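Side-chain contacts in TetR-family transcriptional regulator (Streptomyces coelicolor, PDB 2G7L), which probably binds operator DNA as a dimer through a helix-turn-helix domain and regulates transcription, perhaps in response to a small-molecule ligand: residues E87-Q92 / V216-I221; R44-Q47 / G52-S55; A182-D187 / S196-L201; D72-E77 / F105-L110; D26-L31 / E38-R43. All coordinates share one frame; numbering follows the deposited sequence.

Contact 1 (E87-Q92 / V216-I221)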
# COMPACT_ATOMS: atom_id res chain seq x y z
N GLU A 87 13.16 20.46 20.52
CA GLU A 87 12.48 19.21 20.84
C GLU A 87 10.95 19.32 21.15
O GLU A 87 10.54 19.85 22.24
CB GLU A 87 13.20 18.45 21.98
CG GLU A 87 12.29 18.10 23.22
CD GLU A 87 12.58 16.73 23.83
OE1 GLU A 87 11.65 16.15 24.47
OE2 GLU A 87 13.73 16.22 23.67
N ASP A 88 10.14 18.92 20.15
CA ASP A 88 8.97 18.04 20.41
C ASP A 88 8.30 17.22 19.27
O ASP A 88 8.48 17.46 18.06
CB ASP A 88 7.99 18.47 21.53
CG ASP A 88 7.78 17.31 22.61
OD1 ASP A 88 6.86 17.44 23.45
OD2 ASP A 88 8.52 16.28 22.65
N TRP A 89 7.55 16.24 19.75
CA TRP A 89 7.53 14.90 19.21
C TRP A 89 6.85 14.80 17.85
O TRP A 89 7.32 14.08 16.96
CB TRP A 89 6.89 13.97 20.25
CG TRP A 89 5.44 14.30 20.52
CD1 TRP A 89 4.93 15.06 21.55
CD2 TRP A 89 4.31 13.87 19.75
NE1 TRP A 89 3.56 15.10 21.48
CE2 TRP A 89 3.15 14.41 20.36
CE3 TRP A 89 4.16 13.08 18.59
CZ2 TRP A 89 1.86 14.20 19.85
CZ3 TRP A 89 2.89 12.89 18.08
CH2 TRP A 89 1.76 13.44 18.72
N ARG A 90 5.78 15.58 17.66
CA ARG A 90 4.90 15.45 16.50
C ARG A 90 5.60 15.96 15.26
O ARG A 90 5.53 15.35 14.20
CB ARG A 90 3.56 16.19 16.74
CG ARG A 90 2.59 16.03 15.61
CD ARG A 90 1.20 16.39 16.00
NE ARG A 90 0.33 16.38 14.83
CZ ARG A 90 -0.92 15.91 14.85
NH1 ARG A 90 -1.42 15.41 15.98
NH2 ARG A 90 -1.68 15.95 13.73
N GLU A 91 6.26 17.10 15.41
CA GLU A 91 7.04 17.66 14.31
C GLU A 91 8.27 16.80 13.89
O GLU A 91 8.62 16.69 12.69
CB GLU A 91 7.50 19.06 14.71
CG GLU A 91 8.54 19.70 13.77
CD GLU A 91 9.36 20.80 14.48
OE1 GLU A 91 9.72 20.61 15.68
OE2 GLU A 91 9.65 21.85 13.83
N GLN A 92 8.94 16.23 14.89
CA GLN A 92 10.09 15.36 14.66
C GLN A 92 9.64 14.01 14.08
O GLN A 92 10.28 13.51 13.19
CB GLN A 92 10.81 15.08 15.97
CG GLN A 92 11.73 16.21 16.52
CD GLN A 92 12.22 15.87 17.92
OE1 GLN A 92 13.35 15.39 18.11
NE2 GLN A 92 11.34 16.06 18.90
N VAL A 216 -4.05 13.23 9.69
CA VAL A 216 -5.23 12.37 9.82
C VAL A 216 -4.90 11.18 10.68
O VAL A 216 -5.67 10.77 11.58
CB VAL A 216 -5.73 11.87 8.38
CG1 VAL A 216 -6.75 10.83 8.48
CG2 VAL A 216 -6.17 13.01 7.57
N LEU A 217 -3.75 10.58 10.37
CA LEU A 217 -3.40 9.34 11.06
C LEU A 217 -3.03 9.63 12.50
O LEU A 217 -3.48 8.92 13.41
CB LEU A 217 -2.22 8.66 10.32
CG LEU A 217 -2.75 7.84 9.11
CD1 LEU A 217 -1.62 7.57 8.21
CD2 LEU A 217 -3.31 6.49 9.65
N VAL A 218 -2.20 10.63 12.72
CA VAL A 218 -1.81 10.95 14.17
C VAL A 218 -3.03 11.29 15.05
O VAL A 218 -3.30 10.68 16.15
CB VAL A 218 -0.69 12.05 14.18
CG1 VAL A 218 -0.33 12.41 15.58
CG2 VAL A 218 0.59 11.44 13.50
N ASN A 219 -3.87 12.16 14.50
CA ASN A 219 -5.16 12.50 15.16
C ASN A 219 -5.98 11.27 15.40
O ASN A 219 -6.46 11.01 16.50
CB ASN A 219 -5.91 13.47 14.30
CG ASN A 219 -5.31 14.81 14.38
OD1 ASN A 219 -4.52 15.05 15.30
ND2 ASN A 219 -5.62 15.71 13.42
N GLY A 220 -6.12 10.43 14.39
CA GLY A 220 -6.89 9.20 14.68
C GLY A 220 -6.24 8.21 15.60
O GLY A 220 -6.89 7.56 16.40
N ILE A 221 -4.94 7.99 15.41
CA ILE A 221 -4.23 7.02 16.27
C ILE A 221 -4.35 7.42 17.76
O ILE A 221 -4.72 6.59 18.63
CB ILE A 221 -2.75 6.88 15.87
CG1 ILE A 221 -2.61 6.14 14.52
CG2 ILE A 221 -1.92 6.18 17.03
CD1 ILE A 221 -1.28 6.44 13.83

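Contact 2 (R44-Q47 / G52-S55)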
# COMPACT_ATOMS: atom_id res chain seq x y z
N ARG A 44 20.98 -13.64 -11.14
CA ARG A 44 22.05 -12.66 -11.38
C ARG A 44 22.98 -12.46 -10.17
O ARG A 44 24.14 -12.08 -10.32
CB ARG A 44 21.50 -11.32 -11.84
CG ARG A 44 22.56 -10.27 -12.08
CD ARG A 44 23.58 -10.73 -13.16
NE ARG A 44 24.78 -9.94 -13.02
CZ ARG A 44 24.94 -8.72 -13.54
NH1 ARG A 44 23.97 -8.15 -14.29
NH2 ARG A 44 26.07 -8.06 -13.32
N LEU A 45 22.49 -12.73 -8.98
CA LEU A 45 23.29 -12.52 -7.77
C LEU A 45 24.18 -13.73 -7.51
O LEU A 45 25.33 -13.56 -7.15
CB LEU A 45 22.38 -12.25 -6.56
CG LEU A 45 22.79 -11.32 -5.44
CD1 LEU A 45 23.16 -9.95 -5.97
CD2 LEU A 45 21.57 -11.26 -4.52
N ALA A 46 23.62 -14.93 -7.70
CA ALA A 46 24.36 -16.21 -7.64
C ALA A 46 25.53 -16.21 -8.64
O ALA A 46 26.66 -16.60 -8.32
CB ALA A 46 23.40 -17.36 -7.91
N GLN A 47 25.25 -15.70 -9.83
CA GLN A 47 26.27 -15.56 -10.85
C GLN A 47 27.30 -14.58 -10.37
O GLN A 47 28.49 -14.82 -10.50
CB GLN A 47 25.64 -15.05 -12.14
CG GLN A 47 26.58 -14.96 -13.35
CD GLN A 47 26.41 -13.66 -14.13
OE1 GLN A 47 27.29 -12.77 -14.08
NE2 GLN A 47 25.27 -13.51 -14.84
N GLY A 52 25.54 -20.91 -6.65
CA GLY A 52 24.18 -21.16 -7.15
C GLY A 52 23.08 -20.53 -6.28
O GLY A 52 23.31 -20.27 -5.09
N PRO A 53 21.87 -20.31 -6.86
CA PRO A 53 20.72 -19.77 -6.13
C PRO A 53 20.38 -20.47 -4.78
O PRO A 53 20.00 -19.78 -3.82
CB PRO A 53 19.57 -19.95 -7.11
CG PRO A 53 20.22 -19.95 -8.46
CD PRO A 53 21.54 -20.59 -8.27
N ALA A 54 20.52 -21.80 -4.72
CA ALA A 54 20.24 -22.57 -3.49
C ALA A 54 21.06 -22.10 -2.28
O ALA A 54 20.59 -22.12 -1.13
CB ALA A 54 20.48 -24.08 -3.73
N SER A 55 22.28 -21.68 -2.54
CA SER A 55 23.16 -21.14 -1.51
C SER A 55 22.66 -19.82 -0.95
O SER A 55 22.75 -19.58 0.24
CB SER A 55 24.55 -20.92 -2.08
OG SER A 55 24.95 -22.08 -2.75

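Contact 3 (A182-D187 / S196-L201)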
# COMPACT_ATOMS: atom_id res chain seq x y z
N ALA A 182 -11.66 9.24 -15.80
CA ALA A 182 -12.98 8.67 -15.61
C ALA A 182 -13.80 9.43 -14.56
O ALA A 182 -15.04 9.52 -14.66
CB ALA A 182 -12.87 7.19 -15.26
N LEU A 183 -13.11 9.98 -13.55
CA LEU A 183 -13.73 10.77 -12.50
C LEU A 183 -14.14 12.14 -13.05
O LEU A 183 -15.29 12.55 -12.83
CB LEU A 183 -12.81 10.93 -11.28
CG LEU A 183 -12.84 10.05 -10.00
CD1 LEU A 183 -14.04 9.04 -9.79
CD2 LEU A 183 -11.52 9.45 -9.60
N ARG A 184 -13.24 12.82 -13.78
CA ARG A 184 -13.61 14.06 -14.49
C ARG A 184 -14.83 13.91 -15.47
O ARG A 184 -15.57 14.87 -15.69
CB ARG A 184 -12.39 14.70 -15.19
CG ARG A 184 -11.13 14.72 -14.35
CD ARG A 184 -10.02 15.64 -14.89
NE ARG A 184 -9.95 16.86 -14.08
CZ ARG A 184 -8.89 17.29 -13.39
NH1 ARG A 184 -7.73 16.63 -13.41
NH2 ARG A 184 -8.98 18.42 -12.69
N ASP A 185 -15.04 12.70 -16.01
CA ASP A 185 -16.05 12.41 -17.04
C ASP A 185 -17.33 11.80 -16.50
O ASP A 185 -18.34 11.73 -17.25
CB ASP A 185 -15.54 11.38 -18.07
CG ASP A 185 -14.47 11.92 -18.97
OD1 ASP A 185 -14.51 13.13 -19.30
OD2 ASP A 185 -13.60 11.11 -19.36
N ALA A 186 -17.29 11.27 -15.27
CA ALA A 186 -18.50 10.80 -14.58
C ALA A 186 -19.57 11.89 -14.73
O ALA A 186 -19.28 13.09 -14.63
CB ALA A 186 -18.23 10.49 -13.10
N ASP A 187 -20.79 11.44 -15.00
CA ASP A 187 -21.91 12.35 -15.24
C ASP A 187 -22.55 12.74 -13.93
O ASP A 187 -22.99 11.87 -13.18
CB ASP A 187 -22.95 11.73 -16.21
CG ASP A 187 -22.43 11.62 -17.67
OD1 ASP A 187 -22.02 12.66 -18.27
OD2 ASP A 187 -22.43 10.50 -18.22
N SER A 196 -20.09 16.34 -7.01
CA SER A 196 -20.09 17.17 -5.79
C SER A 196 -18.66 17.40 -5.20
O SER A 196 -18.31 18.49 -4.67
CB SER A 196 -21.01 16.44 -4.80
OG SER A 196 -21.11 17.12 -3.58
N HIS A 197 -17.81 16.39 -5.36
CA HIS A 197 -16.47 16.40 -4.73
C HIS A 197 -15.28 16.65 -5.66
O HIS A 197 -14.13 16.58 -5.24
CB HIS A 197 -16.30 15.15 -3.91
CG HIS A 197 -17.22 15.11 -2.72
ND1 HIS A 197 -18.42 14.44 -2.73
CD2 HIS A 197 -17.11 15.65 -1.48
CE1 HIS A 197 -19.00 14.55 -1.55
NE2 HIS A 197 -18.22 15.28 -0.77
N MSE A 198 -15.58 16.99 -6.91
CA MSE A 198 -14.62 17.38 -7.91
C MSE A 198 -14.56 18.89 -7.89
O MSE A 198 -15.61 19.52 -7.83
CB MSE A 198 -15.08 16.90 -9.30
CG MSE A 198 -14.96 15.39 -9.51
SE MSE A 198 -13.11 14.81 -9.52
CE MSE A 198 -12.50 16.16 -10.78
N PRO A 199 -13.36 19.49 -8.01
CA PRO A 199 -12.02 19.02 -8.34
C PRO A 199 -11.18 18.39 -7.21
O PRO A 199 -10.17 17.73 -7.50
CB PRO A 199 -11.32 20.30 -8.80
CG PRO A 199 -12.02 21.40 -8.13
CD PRO A 199 -13.38 20.93 -7.74
N LEU A 200 -11.59 18.55 -5.96
CA LEU A 200 -10.73 18.12 -4.84
C LEU A 200 -10.49 16.61 -4.80
O LEU A 200 -9.45 16.16 -4.29
CB LEU A 200 -11.25 18.62 -3.46
CG LEU A 200 -10.88 20.04 -3.02
CD1 LEU A 200 -11.46 20.33 -1.65
CD2 LEU A 200 -9.38 20.28 -3.02
N LEU A 201 -11.43 15.83 -5.31
CA LEU A 201 -11.31 14.37 -5.32
C LEU A 201 -9.99 13.96 -6.06
O LEU A 201 -9.33 12.99 -5.72
CB LEU A 201 -12.53 13.78 -5.98
CG LEU A 201 -12.70 12.27 -6.07
CD1 LEU A 201 -12.46 11.75 -4.69
CD2 LEU A 201 -14.08 11.87 -6.59

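Contact 4 (D72-E77 / F105-L110)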
# COMPACT_ATOMS: atom_id res chain seq x y z
N ASP A 72 16.45 -2.08 3.50
CA ASP A 72 17.07 -1.85 4.81
C ASP A 72 18.41 -1.11 4.75
O ASP A 72 18.60 -0.08 5.40
CB ASP A 72 17.19 -3.13 5.62
CG ASP A 72 17.49 -2.84 7.09
OD1 ASP A 72 18.61 -2.40 7.37
OD2 ASP A 72 16.64 -3.08 7.99
N ALA A 73 19.30 -1.57 3.89
CA ALA A 73 20.56 -0.90 3.65
C ALA A 73 20.35 0.59 3.40
O ALA A 73 21.01 1.43 4.03
CB ALA A 73 21.27 -1.56 2.41
N LEU A 74 19.43 0.93 2.51
CA LEU A 74 19.21 2.33 2.05
C LEU A 74 18.62 3.24 3.15
O LEU A 74 18.72 4.48 3.09
CB LEU A 74 18.30 2.35 0.80
CG LEU A 74 18.90 1.74 -0.47
CD1 LEU A 74 17.85 1.18 -1.37
CD2 LEU A 74 19.71 2.79 -1.26
N LEU A 75 18.09 2.60 4.19
CA LEU A 75 17.48 3.29 5.34
C LEU A 75 18.49 3.71 6.41
O LEU A 75 18.11 4.30 7.42
CB LEU A 75 16.42 2.38 6.00
CG LEU A 75 14.94 2.55 5.60
CD1 LEU A 75 14.78 3.26 4.29
CD2 LEU A 75 14.19 1.23 5.61
N GLY A 76 19.78 3.38 6.20
CA GLY A 76 20.83 3.88 7.06
C GLY A 76 21.06 5.37 6.81
O GLY A 76 21.66 6.07 7.64
N GLU A 77 20.58 5.86 5.67
CA GLU A 77 20.74 7.27 5.33
C GLU A 77 19.79 8.17 6.17
O GLU A 77 20.23 9.21 6.69
CB GLU A 77 20.62 7.52 3.81
CG GLU A 77 19.17 7.59 3.27
CD GLU A 77 19.08 7.53 1.72
OE1 GLU A 77 19.07 6.37 1.15
OE2 GLU A 77 18.98 8.63 1.09
N PHE A 105 10.30 7.12 -2.34
CA PHE A 105 9.97 7.80 -3.60
C PHE A 105 11.12 7.67 -4.60
O PHE A 105 10.88 7.62 -5.79
CB PHE A 105 9.70 9.31 -3.37
CG PHE A 105 8.23 9.66 -3.03
CD1 PHE A 105 7.51 8.93 -2.09
CD2 PHE A 105 7.61 10.75 -3.65
CE1 PHE A 105 6.13 9.27 -1.75
CE2 PHE A 105 6.26 11.11 -3.31
CZ PHE A 105 5.53 10.34 -2.36
N ALA A 106 12.36 7.62 -4.11
CA ALA A 106 13.54 7.32 -4.96
C ALA A 106 13.53 5.88 -5.47
O ALA A 106 14.05 5.61 -6.55
CB ALA A 106 14.85 7.63 -4.20
N HIS A 107 12.91 4.95 -4.73
CA HIS A 107 12.90 3.53 -5.11
C HIS A 107 11.51 2.84 -5.04
O HIS A 107 11.29 1.93 -4.20
CB HIS A 107 13.92 2.76 -4.27
CG HIS A 107 15.29 3.35 -4.31
ND1 HIS A 107 16.21 3.04 -5.30
CD2 HIS A 107 15.91 4.24 -3.50
CE1 HIS A 107 17.32 3.71 -5.09
NE2 HIS A 107 17.16 4.45 -4.01
N PRO A 108 10.56 3.27 -5.93
CA PRO A 108 9.16 2.83 -5.75
C PRO A 108 8.93 1.36 -5.75
O PRO A 108 8.08 0.88 -5.01
CB PRO A 108 8.40 3.59 -6.86
CG PRO A 108 9.20 4.90 -6.96
CD PRO A 108 10.65 4.29 -7.00
N GLN A 109 9.74 0.62 -6.51
CA GLN A 109 9.67 -0.83 -6.44
C GLN A 109 10.05 -1.38 -5.09
O GLN A 109 9.51 -2.40 -4.69
CB GLN A 109 10.51 -1.49 -7.53
CG GLN A 109 10.44 -3.02 -7.53
CD GLN A 109 9.03 -3.56 -7.61
OE1 GLN A 109 8.27 -3.17 -8.51
NE2 GLN A 109 8.66 -4.50 -6.69
N LEU A 110 10.94 -0.70 -4.34
CA LEU A 110 11.18 -1.12 -2.95
C LEU A 110 9.99 -0.91 -2.03
O LEU A 110 9.70 -1.76 -1.17
CB LEU A 110 12.46 -0.46 -2.36
CG LEU A 110 13.79 -0.83 -3.10
CD1 LEU A 110 14.99 -0.18 -2.39
CD2 LEU A 110 13.95 -2.37 -3.23

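Contact 5 (D26-L31 / E38-R43)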
# COMPACT_ATOMS: atom_id res chain seq x y z
N ASP A 26 25.33 -6.59 0.21
CA ASP A 26 26.23 -5.49 -0.24
C ASP A 26 26.37 -5.58 -1.75
O ASP A 26 26.45 -4.56 -2.42
CB ASP A 26 27.64 -5.51 0.47
CG ASP A 26 27.59 -5.12 2.00
OD1 ASP A 26 26.49 -4.68 2.50
OD2 ASP A 26 28.67 -5.20 2.70
N THR A 27 26.41 -6.82 -2.26
CA THR A 27 26.46 -7.11 -3.70
C THR A 27 25.16 -6.68 -4.43
O THR A 27 25.21 -6.03 -5.49
CB THR A 27 26.72 -8.63 -3.95
OG1 THR A 27 27.92 -9.00 -3.28
CG2 THR A 27 26.92 -8.93 -5.41
N ALA A 28 24.00 -7.07 -3.86
CA ALA A 28 22.69 -6.61 -4.36
C ALA A 28 22.66 -5.10 -4.46
O ALA A 28 22.17 -4.58 -5.45
CB ALA A 28 21.56 -7.09 -3.46
N VAL A 29 23.18 -4.40 -3.45
CA VAL A 29 23.15 -2.95 -3.43
C VAL A 29 23.97 -2.40 -4.58
O VAL A 29 23.53 -1.48 -5.30
CB VAL A 29 23.68 -2.37 -2.09
CG1 VAL A 29 23.85 -0.82 -2.20
CG2 VAL A 29 22.73 -2.68 -0.90
N ALA A 30 25.20 -2.92 -4.73
CA ALA A 30 26.10 -2.52 -5.80
C ALA A 30 25.50 -2.83 -7.15
O ALA A 30 25.54 -2.00 -8.02
CB ALA A 30 27.53 -3.23 -5.63
N LEU A 31 24.94 -4.03 -7.32
CA LEU A 31 24.22 -4.38 -8.56
C LEU A 31 23.07 -3.39 -8.94
O LEU A 31 22.94 -3.01 -10.13
CB LEU A 31 23.67 -5.79 -8.47
CG LEU A 31 23.25 -6.45 -9.75
CD1 LEU A 31 24.35 -6.34 -10.82
CD2 LEU A 31 22.96 -7.88 -9.38
N GLU A 38 15.90 -3.96 -11.47
CA GLU A 38 15.28 -4.94 -12.35
C GLU A 38 16.27 -6.09 -12.59
O GLU A 38 15.87 -7.26 -12.70
CB GLU A 38 14.82 -4.27 -13.66
CG GLU A 38 15.83 -3.29 -14.35
CD GLU A 38 15.86 -1.85 -13.75
OE1 GLU A 38 15.66 -1.67 -12.53
OE2 GLU A 38 16.12 -0.87 -14.50
N LYS A 39 17.57 -5.75 -12.60
CA LYS A 39 18.70 -6.69 -12.71
C LYS A 39 19.04 -7.51 -11.43
O LYS A 39 19.68 -8.57 -11.49
CB LYS A 39 19.94 -5.92 -13.15
CG LYS A 39 19.76 -5.00 -14.36
CD LYS A 39 19.40 -5.78 -15.60
CE LYS A 39 19.52 -4.91 -16.84
NZ LYS A 39 18.74 -5.55 -17.92
N VAL A 40 18.61 -7.04 -10.26
CA VAL A 40 18.87 -7.71 -9.00
C VAL A 40 17.93 -8.92 -8.82
O VAL A 40 16.85 -8.83 -8.17
CB VAL A 40 18.80 -6.71 -7.81
CG1 VAL A 40 19.19 -7.41 -6.49
CG2 VAL A 40 19.68 -5.46 -8.09
N THR A 41 18.33 -10.05 -9.38
CA THR A 41 17.56 -11.27 -9.21
C THR A 41 18.44 -12.22 -8.44
O THR A 41 19.63 -11.97 -8.31
CB THR A 41 17.21 -11.88 -10.59
OG1 THR A 41 18.43 -12.30 -11.22
CG2 THR A 41 16.54 -10.85 -11.50
N MSE A 42 17.87 -13.32 -7.95
CA MSE A 42 18.65 -14.31 -7.21
C MSE A 42 19.68 -14.99 -8.12
O MSE A 42 20.81 -15.27 -7.70
CB MSE A 42 17.73 -15.34 -6.52
CG MSE A 42 16.96 -14.77 -5.29
SE MSE A 42 18.17 -14.30 -3.79
CE MSE A 42 18.30 -15.94 -3.00
N ARG A 43 19.27 -15.25 -9.37
CA ARG A 43 20.13 -15.86 -10.40
C ARG A 43 21.27 -14.90 -10.83
O ARG A 43 22.40 -15.30 -10.82
CB ARG A 43 19.28 -16.33 -11.59
CG ARG A 43 20.07 -16.86 -12.81
CD ARG A 43 19.56 -16.21 -14.17
NE ARG A 43 18.96 -14.88 -13.95
CZ ARG A 43 19.05 -13.85 -14.79
NH1 ARG A 43 19.74 -13.96 -15.93
NH2 ARG A 43 18.47 -12.69 -14.48

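Contact 1 (E87-Q92 / V216-I221)
The guanidinium of Arg90 carries a methyl of Val218 on one face and the side-chain amide of Asn219 at its edge. Val218 CG1 sits off-centre above the plane, toward the rim, and comes as near as 3.2 Å to Arg90 NH1. The Trp89 ring meets the same methyl differently: CG1 of Val218 lies at the ring edge, 3.9 Å from Trp89 CH2, while one indole face rests against the CB of Arg90 in its own helix. One valine methyl thus fills the angle between the indole edge and the guanidinium face. In the plane of the guanidinium, Arg90 NH1 donates to Asn219 OD1 over 3.2 Å, with an N-H...O angle of 152°; the nitrogen stands above the carbonyl plane rather than on a lone pair, and the guanidinium and amide planes are 47° apart. Arg90 NH2 adds a weak bond to the same oxygen, at 3.4 Å from Asn219 OD1. The contact ties the start of helix 89-106 to helix 206-223 in the C-terminal domain of the TetR fold, where helix 206-223 also packs on the second subunit, consistent with the helical dimer interface of this family. The stronger partner of Arg90 NH2 is Asp215, a salt bridge one turn earlier on that helix. With CG anti to the backbone N (chi1 -177°) and an extended chain, Arg90 spans the gap between the helices. A leucine in its place would probably leave Asp215 without its countercharge and Asn219 OD1 without these donors. Asn219 ND2 bonds to Thr224 OG1 of the second subunit.

Contact 2 (R44-Q47 / G52-S55)
Ala46 pushes its methyl against the peptide link between Gly52 and Pro53, and these three residues carry the contact. CB of Ala46 stands 3.5 Å from Pro53 N and 3.6 Å from Gly52 C, so it bears on the backbone itself. The proline ring continues the same surface, with its CD 3.7 Å from Ala46 CB and its CG a little farther off. No hydrogen bond crosses between the segments, and the fit is wholly one of shape. The closeness owes much to Ala46 presenting a single methyl; Gly52 offers bare backbone at this point, and the CA atoms of Ala46 and Gly52 are 5.0 Å apart.

Past the glycine the chain turns into a short, weakly bonded helix. Ser55 N donates to Gly52 O across 3.1 Å, and the side-chain hydroxyl of Ser55 is hydrogen-bonded to that of Thr51. Gly52 ends the turn of the helix-turn-helix motif of the TetR family, and Pro53 begins its second helix, the one usually laid in the major groove of DNA.

Leu56 in helix 53-56 touches both Ala46 and Leu45, extending the packing beyond the turn. On the side of helix 21-35, Leu45 lies against Ile24, Thr27 and Leu31, and Arg44 forms a salt bridge with Glu35, so helix 42-48 is packed between helix 21-35 and helix 53-56.

Contact 3 (A182-D187 / S196-L201)
Met198, present as selenomethionine, brings its selenium and its terminal methyl against two successive residues of helix 178-185. Its SE lies 4.3 Å from Leu183 CB, and its CE is 4.1 Å from Arg184 CG, so the methyl rests on the aliphatic part of the arginine, the two side chains crossing at about a right angle. Bends at chi2 (-67°) and chi3 (-49°) fold the Met198 chain back on itself and bring CE to the arginine. Alongside, Leu201 CD2 touches Leu183 CG at 4.1 Å, again with the side chains nearly perpendicular. No hydrogen bond joins the two segments; the contact is apolar, with a buried leucine pair inside and the arginine at its exposed border. The side-chain conformation of Leu183 is unusual and may not be well determined.

These residues belong to an excursion of the C-terminal domain, helices 178-185 and 192-197, which reaches far from the centre of its own chain and lies against the second subunit. What sets the positions on the far side is a tight change of direction after helix 192-197. The peptide bond between Met198 and Pro199 is cis, and Leu201 N returns to His197 O at 2.8 Å, which brings Leu201 round to the same side as Met198. Ile194 touches both Leu183 and Leu201, and Val202 packs on Leu183 and Arg184. Farther out, Leu201 O accepts a bond from Arg209 NH1, while the Leu201 side chain meets Leu132 of the second subunit and Ala182 meets Leu125 of that subunit.

Contact 4 (D72-E77 / F105-L110)
Leu74 reaches across to His107 and Leu110 from the end of a helix in which one carbonyl oxygen takes two bonds: Asp72 O accepts Leu75 N at 3.0 Å and also the side-chain amide of Asn123. The carboxylate of Asp72 is held as well, OD2 receiving Tyr124 N and, weakly, Gly121 N, so the last turn of helix 63-74 is fixed to the chain around residues 121-124. After it the backbone passes through a type I beta turn from Leu74 to Glu77.

Across the contact the chemistry is apolar. Leu74 CD1 stands over one face of the His107 imidazole, 4.3 Å from the ring centroid and 12° off its normal, a CH-pi contact; the other methyl, CD2, lies 4.1 Å from His107 NE2. The two side chains come from opposite directions. Leu110 arrives about at right angles to Leu74; Leu74 CD1 is modelled 3.3 Å from Leu110 CD1, closer than two methyls normally come, so the exact distance is doubtful though the packing is not. His107 follows one helix and is the N-cap residue of the next, helix 108-116; with CG anti to the carbonyl carbon (chi1 -54°), its ring is set beside Leu110 on the side facing Leu74.

Met32 of helix 21-35 touches both Leu74 and His107, and Val103 of helix 89-106 packs on Leu74. Helix 63-74 is the connector that, in TetR-family proteins, runs from the DNA-binding domain into the regulatory domain. Its end meets the break at His107 between helices 89-106 and 108-116, the kind of junction through which ligand binding may be relayed to DNA, as proposed for TetR relatives.

Contact 5 (D26-L31 / E38-R43)
Ala28 and Val40 bring the backbones nearest, their CA atoms 6.1 Å apart, where helix 21-35 passes the loop that leads into helix 42-48. That loop pinches at Val40, the centre of an inverse gamma turn closed by a weak bond from Thr41 N to Lys39 O, 2.9 Å long.

At the turn the valine lies beside the helix, and its two methyls make separate contacts. CG1, anti to the backbone N (chi1 -176°), meets Ala28 CB at 3.9 Å. CG2 lies 3.7 Å from Ala28 O and 4.0 Å from Leu31 CB, so it spans one helical turn. Leu31 slides past the valine and carries CD2 on to Lys39 O, at 4.0 Å. A glycine at Val40 is likely to open a gap against Ala28 and Leu31 and leave the loop freer to shift.

Leu66 of helix 63-74 touches both Ala28 and Val40, closing the core from that side. Thr41 then caps helix 42-48 through its hydroxyl, bonded to Arg44 N. A long first helix packed on the lead-in to the helix-turn-helix pair is the build of the TetR-family DNA-binding domain.

Contacts 2 and 5 both use helix 42-48 and touch each other, Leu45 reaching Ala28 and Thr27; both lie in the DNA-binding domain and are held without hydrogen bonds between segments, contact 2 by an alanine methyl on backbone, contact 5 by branched aliphatic side chains. Contact 4 is buried like contact 5 and touches it through Ala73 and Val29, joining that domain to the regulatory one, with an imidazole face added to its aliphatic packing. Contacts 1, 2 and 3 are only partly buried. Contact 1 shares helix 89-106 with contact 4, but is the one with hydrogen bonds crossing between its segments. Contact 3, in sequence nested within contact 1, is again apolar, and both border the second subunit.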